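Long-range contact in oligogalacturonate lyase (Vibrio parahaemolyticus RIMD 2210633, PDB 3C5M), which probably cleaves oligogalacturonides, the short fragments of pectin, by a lyase reaction on a manganese-binding seven-bladed beta-propeller: residues V116-G128 / K138-Q150. Residues are numbered along the deposited sequence; the frame is centred on the assembly and turned at random.
Sequences VIYTVDEEWKGYG and KLVGIEILKRDWQ
Lys125 and Ile144 form the hydrogen-bonded pair at the heart of an antiparallel beta hairpin, strands 124-132 and 138-145, which makes the first two strands of one blade of the beta-propeller. Lys125 N donates to Ile144 O (2.8 Å), and Ile144 N returns a straighter bond to Lys125 O, in the carbonyl plane. Past this ladder, Lys146 N reaches Glu123 O (3.0 Å), carrying the pairing into the type I turn that leads in from the preceding blade; there Asp121 OD1 accepts from Glu123 N in an Asx turn.

A polar bond joins the two blades. From strand 116-119 of the neighbouring blade, Tyr118 OH donates to Glu143 OE2 (2.8 Å), meeting the syn side of the carboxylate, while OE2 lies at the edge of the phenol ring. Glu143 stays extended beyond CG (chi2 -176°), which carries its carboxylate to the tyrosine, and OE1 forms a salt bridge with Arg169. Arg169 also makes a cation-pi contact with Trp124. Farther out, the straight chain of Lys146 ends in a salt bridge to Glu122 OE1 of the linking loop.

Apolar contacts join Tyr127 to Ile142 and Ile144 on one face of the hairpin: Ile142 CD1 lies 3.4 Å from Tyr127 CD1, and Ile144 CD1 touches Tyr127 CG. Between the blades, Ile117 CD1 meets Leu139 CD1 at 3.5 Å, the side chains crossing at about a right angle.

On the same face as Tyr127, Lys125 bends at chi2 (73°) and again at chi4 to set NZ 3.6 Å from the centroid of the Trp149 six-membered ring, 8° off its normal, a cation-pi contact, with CG above the five-membered ring.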
loop_
_atom_site.group_PDB
_atom_site.type_symbol
_atom_site.label_atom_id
_atom_site.label_comp_id
_atom_site.label_asym_id
_atom_site.label_seq_id
_atom_site.Cartn_x
_atom_site.Cartn_y
_atom_site.Cartn_z
ATOM N N VAL A 116 21.621 -7.909 1.792
ATOM C CA VAL A 116 21.020 -7.181 2.898
ATOM C C VAL A 116 21.570 -5.753 2.818
ATOM O O VAL A 116 22.758 -5.514 3.003
ATOM C CB VAL A 116 21.342 -7.868 4.239
ATOM C CG1 VAL A 116 22.689 -8.555 4.156
ATOM C CG2 VAL A 116 21.302 -6.848 5.365
ATOM N N ILE A 117 20.696 -4.807 2.505
ATOM C CA ILE A 117 21.106 -3.427 2.347
ATOM C C ILE A 117 21.057 -2.613 3.638
ATOM O O ILE A 117 21.631 -1.528 3.700
ATOM C CB ILE A 117 20.248 -2.734 1.290
ATOM C CG1 ILE A 117 18.795 -2.801 1.731
ATOM C CG2 ILE A 117 20.403 -3.423 -0.059
ATOM C CD1 ILE A 117 17.847 -2.057 0.821
ATOM N N TYR A 118 20.376 -3.115 4.664
ATOM C CA TYR A 118 20.315 -2.398 5.936
ATOM C C TYR A 118 19.767 -3.267 7.051
ATOM O O TYR A 118 18.841 -4.033 6.837
ATOM C CB TYR A 118 19.463 -1.134 5.808
ATOM C CG TYR A 118 19.103 -0.492 7.134
ATOM C CD1 TYR A 118 17.783 -0.444 7.571
ATOM C CD2 TYR A 118 20.087 0.052 7.959
ATOM C CE1 TYR A 118 17.444 0.130 8.803
ATOM C CE2 TYR A 118 19.765 0.632 9.191
ATOM C CZ TYR A 118 18.432 0.665 9.607
ATOM O OH TYR A 118 18.093 1.236 10.818
ATOM N N THR A 119 20.338 -3.157 8.244
ATOM C CA THR A 119 19.869 -3.959 9.368
ATOM C C THR A 119 19.590 -3.077 10.580
ATOM O O THR A 119 20.517 -2.595 11.216
ATOM C CB THR A 119 20.906 -5.040 9.771
ATOM O OG1 THR A 119 21.119 -5.953 8.685
ATOM C CG2 THR A 119 20.413 -5.810 10.986
ATOM N N VAL A 120 18.314 -2.883 10.903
ATOM C CA VAL A 120 17.918 -2.049 12.038
ATOM C C VAL A 120 18.821 -2.230 13.240
ATOM O O VAL A 120 19.233 -3.342 13.549
ATOM C CB VAL A 120 16.462 -2.335 12.467
ATOM C CG1 VAL A 120 16.302 -3.796 12.855
ATOM C CG2 VAL A 120 16.077 -1.431 13.620
ATOM N N ASP A 121 19.124 -1.129 13.924
ATOM C CA ASP A 121 19.990 -1.194 15.091
ATOM C C ASP A 121 19.270 -1.635 16.358
ATOM O O ASP A 121 18.112 -1.302 16.571
ATOM C CB ASP A 121 20.656 0.153 15.329
ATOM C CG ASP A 121 21.638 0.110 16.488
ATOM O OD1 ASP A 121 21.184 0.159 17.660
ATOM O OD2 ASP A 121 22.862 0.007 16.222
ATOM N N GLU A 122 19.986 -2.373 17.202
ATOM C CA GLU A 122 19.462 -2.893 18.465
ATOM C C GLU A 122 18.697 -1.884 19.326
ATOM O O GLU A 122 17.905 -2.270 20.184
ATOM C CB GLU A 122 20.617 -3.493 19.278
ATOM C CG GLU A 122 20.660 -5.015 19.275
ATOM C CD GLU A 122 19.828 -5.624 20.406
ATOM O OE1 GLU A 122 18.649 -5.228 20.574
ATOM O OE2 GLU A 122 20.362 -6.503 21.124
ATOM N N GLU A 123 18.941 -0.599 19.095
ATOM C CA GLU A 123 18.288 0.473 19.845
ATOM C C GLU A 123 16.886 0.808 19.320
ATOM O O GLU A 123 16.045 1.332 20.056
ATOM C CB GLU A 123 19.150 1.744 19.794
ATOM C CG GLU A 123 20.424 1.696 20.635
ATOM C CD GLU A 123 20.145 1.859 22.121
ATOM O OE1 GLU A 123 21.101 1.749 22.922
ATOM O OE2 GLU A 123 18.970 2.103 22.484
ATOM N N TRP A 124 16.642 0.508 18.048
ATOM C CA TRP A 124 15.358 0.824 17.449
ATOM C C TRP A 124 14.538 -0.365 16.964
ATOM O O TRP A 124 14.993 -1.511 16.958
ATOM C CB TRP A 124 15.557 1.821 16.306
ATOM C CG TRP A 124 16.327 3.041 16.712
ATOM C CD1 TRP A 124 17.673 3.124 16.927
ATOM C CD2 TRP A 124 15.802 4.354 16.962
ATOM N NE1 TRP A 124 18.021 4.409 17.289
ATOM C CE2 TRP A 124 16.893 5.181 17.318
ATOM C CE3 TRP A 124 14.520 4.912 16.918
ATOM C CZ2 TRP A 124 16.743 6.530 17.628
ATOM C CZ3 TRP A 124 14.363 6.262 17.228
ATOM C CH2 TRP A 124 15.473 7.057 17.580
ATOM N N LYS A 125 13.304 -0.071 16.569
ATOM C CA LYS A 125 12.374 -1.083 16.086
ATOM C C LYS A 125 11.786 -0.556 14.787
ATOM O O LYS A 125 11.332 0.580 14.726
ATOM C CB LYS A 125 11.268 -1.291 17.119
ATOM C CG LYS A 125 10.494 -2.589 16.982
ATOM C CD LYS A 125 11.332 -3.785 17.424
ATOM C CE LYS A 125 10.572 -5.107 17.248
ATOM N NZ LYS A 125 9.225 -5.084 17.908
ATOM N N GLY A 126 11.813 -1.374 13.743
ATOM C CA GLY A 126 11.278 -0.946 12.461
ATOM C C GLY A 126 9.765 -0.852 12.499
ATOM O O GLY A 126 9.106 -1.727 13.053
ATOM N N TYR A 127 9.213 0.199 11.902
ATOM C CA TYR A 127 7.767 0.413 11.882
ATOM C C TYR A 127 7.284 1.008 10.552
ATOM O O TYR A 127 7.835 2.002 10.048
ATOM C CB TYR A 127 7.362 1.319 13.053
ATOM C CG TYR A 127 5.905 1.719 13.046
ATOM C CD1 TYR A 127 5.473 2.857 12.359
ATOM C CD2 TYR A 127 4.951 0.946 13.704
ATOM C CE1 TYR A 127 4.125 3.212 12.327
ATOM C CE2 TYR A 127 3.599 1.292 13.675
ATOM C CZ TYR A 127 3.197 2.424 12.983
ATOM O OH TYR A 127 1.860 2.746 12.927
ATOM N N GLY A 128 6.245 0.401 9.991
ATOM C CA GLY A 128 5.726 0.866 8.718
ATOM C C GLY A 128 6.352 0.110 7.555
ATOM O O GLY A 128 6.939 -0.960 7.738
ATOM N N LYS A 138 17.541 5.425 -3.003
ATOM C CA LYS A 138 17.367 5.704 -1.592
ATOM C C LYS A 138 16.034 5.149 -1.104
ATOM O O LYS A 138 15.052 5.085 -1.850
ATOM C CB LYS A 138 17.405 7.220 -1.350
ATOM C CG LYS A 138 18.775 7.850 -1.518
ATOM C CD LYS A 138 18.728 9.372 -1.477
ATOM C CE LYS A 138 18.100 9.945 -2.748
ATOM N NZ LYS A 138 18.102 11.443 -2.753
ATOM N N LEU A 139 16.006 4.751 0.160
ATOM C CA LEU A 139 14.792 4.221 0.779
ATOM C C LEU A 139 14.454 5.032 2.015
ATOM O O LEU A 139 15.334 5.386 2.775
ATOM C CB LEU A 139 15.004 2.763 1.177
ATOM C CG LEU A 139 14.969 1.792 0.001
ATOM C CD1 LEU A 139 15.318 0.395 0.469
ATOM C CD2 LEU A 139 13.600 1.824 -0.618
ATOM N N VAL A 140 13.182 5.329 2.221
ATOM C CA VAL A 140 12.782 6.091 3.394
ATOM C C VAL A 140 11.898 5.212 4.288
ATOM O O VAL A 140 11.195 4.329 3.800
ATOM C CB VAL A 140 12.018 7.355 2.962
ATOM C CG1 VAL A 140 10.788 6.958 2.171
ATOM C CG2 VAL A 140 11.623 8.169 4.158
ATOM N N GLY A 141 11.941 5.435 5.595
ATOM C CA GLY A 141 11.126 4.640 6.509
ATOM C C GLY A 141 11.139 5.213 7.919
ATOM O O GLY A 141 11.808 6.214 8.145
ATOM N N ILE A 142 10.388 4.645 8.861
ATOM C CA ILE A 142 10.461 5.175 10.220
ATOM C C ILE A 142 10.787 4.054 11.223
ATOM O O ILE A 142 10.638 2.863 10.918
ATOM C CB ILE A 142 9.174 5.907 10.701
ATOM C CG1 ILE A 142 8.262 4.941 11.425
ATOM C CG2 ILE A 142 8.435 6.554 9.552
ATOM C CD1 ILE A 142 7.387 5.640 12.435
ATOM N N GLU A 143 11.276 4.432 12.402
ATOM C CA GLU A 143 11.612 3.461 13.438
ATOM C C GLU A 143 11.236 4.069 14.776
ATOM O O GLU A 143 11.196 5.283 14.923
ATOM C CB GLU A 143 13.104 3.105 13.412
ATOM C CG GLU A 143 13.652 2.763 12.021
ATOM C CD GLU A 143 15.129 2.309 12.020
ATOM O OE1 GLU A 143 15.999 3.047 12.546
ATOM O OE2 GLU A 143 15.421 1.216 11.477
ATOM N N ILE A 144 10.943 3.202 15.737
ATOM C CA ILE A 144 10.527 3.592 17.075
ATOM C C ILE A 144 11.551 3.108 18.086
ATOM O O ILE A 144 11.999 1.966 18.017
ATOM C CB ILE A 144 9.173 2.956 17.385
ATOM C CG1 ILE A 144 8.157 3.449 16.354
ATOM C CG2 ILE A 144 8.741 3.273 18.804
ATOM C CD1 ILE A 144 6.823 2.749 16.418
ATOM N N LEU A 145 11.933 3.962 19.027
ATOM C CA LEU A 145 12.916 3.553 20.023
ATOM C C LEU A 145 12.398 2.314 20.776
ATOM O O LEU A 145 11.333 2.359 21.383
ATOM C CB LEU A 145 13.162 4.699 20.995
ATOM C CG LEU A 145 14.603 4.857 21.473
ATOM C CD1 LEU A 145 14.610 5.960 22.501
ATOM C CD2 LEU A 145 15.147 3.556 22.076
ATOM N N LYS A 146 13.149 1.214 20.735
ATOM C CA LYS A 146 12.736 -0.022 21.399
ATOM C C LYS A 146 12.135 0.153 22.777
ATOM O O LYS A 146 11.106 -0.439 23.078
ATOM C CB LYS A 146 13.896 -1.007 21.503
ATOM C CG LYS A 146 14.007 -1.942 20.329
ATOM C CD LYS A 146 14.948 -3.084 20.655
ATOM C CE LYS A 146 15.066 -4.052 19.495
ATOM N NZ LYS A 146 15.996 -5.146 19.864
ATOM N N ARG A 147 12.779 0.958 23.613
ATOM C CA ARG A 147 12.291 1.201 24.968
ATOM C C ARG A 147 10.867 1.766 24.980
ATOM O O ARG A 147 10.073 1.436 25.863
ATOM C CB ARG A 147 13.224 2.168 25.691
ATOM C CG ARG A 147 14.680 1.731 25.704
ATOM C CD ARG A 147 15.525 2.657 26.573
ATOM N NE ARG A 147 15.168 4.058 26.362
ATOM C CZ ARG A 147 14.281 4.727 27.093
ATOM N NH1 ARG A 147 13.659 4.124 28.099
ATOM N NH2 ARG A 147 14.006 5.993 26.807
ATOM N N ASP A 148 10.555 2.611 23.999
ATOM C CA ASP A 148 9.239 3.231 23.896
ATOM C C ASP A 148 8.208 2.349 23.200
ATOM O O ASP A 148 7.021 2.671 23.189
ATOM C CB ASP A 148 9.340 4.554 23.131
ATOM C CG ASP A 148 10.130 5.612 23.883
ATOM O OD1 ASP A 148 10.973 5.250 24.738
ATOM O OD2 ASP A 148 9.915 6.814 23.598
ATOM N N TRP A 149 8.652 1.239 22.626
ATOM C CA TRP A 149 7.752 0.354 21.904
ATOM C C TRP A 149 6.783 -0.396 22.805
ATOM O O TRP A 149 7.144 -0.833 23.893
ATOM C CB TRP A 149 8.554 -0.652 21.080
ATOM C CG TRP A 149 7.702 -1.402 20.098
ATOM C CD1 TRP A 149 7.199 -0.927 18.918
ATOM C CD2 TRP A 149 7.199 -2.739 20.236
ATOM N NE1 TRP A 149 6.411 -1.882 18.316
ATOM C CE2 TRP A 149 6.394 -3.002 19.105
ATOM C CE3 TRP A 149 7.347 -3.738 21.209
ATOM C CZ2 TRP A 149 5.741 -4.226 18.919
ATOM C CZ3 TRP A 149 6.696 -4.954 21.024
ATOM C CH2 TRP A 149 5.903 -5.184 19.889
ATOM N N GLN A 150 5.548 -0.541 22.339
ATOM C CA GLN A 150 4.516 -1.259 23.078
ATOM C C GLN A 150 3.675 -2.061 22.093
ATOM O O GLN A 150 3.259 -1.552 21.055
ATOM C CB GLN A 150 3.607 -0.292 23.835
ATOM C CG GLN A 150 4.296 0.557 24.887
ATOM C CD GLN A 150 3.304 1.355 25.724
ATOM O OE1 GLN A 150 2.498 2.125 25.194
ATOM N NE2 GLN A 150 3.363 1.176 27.039
#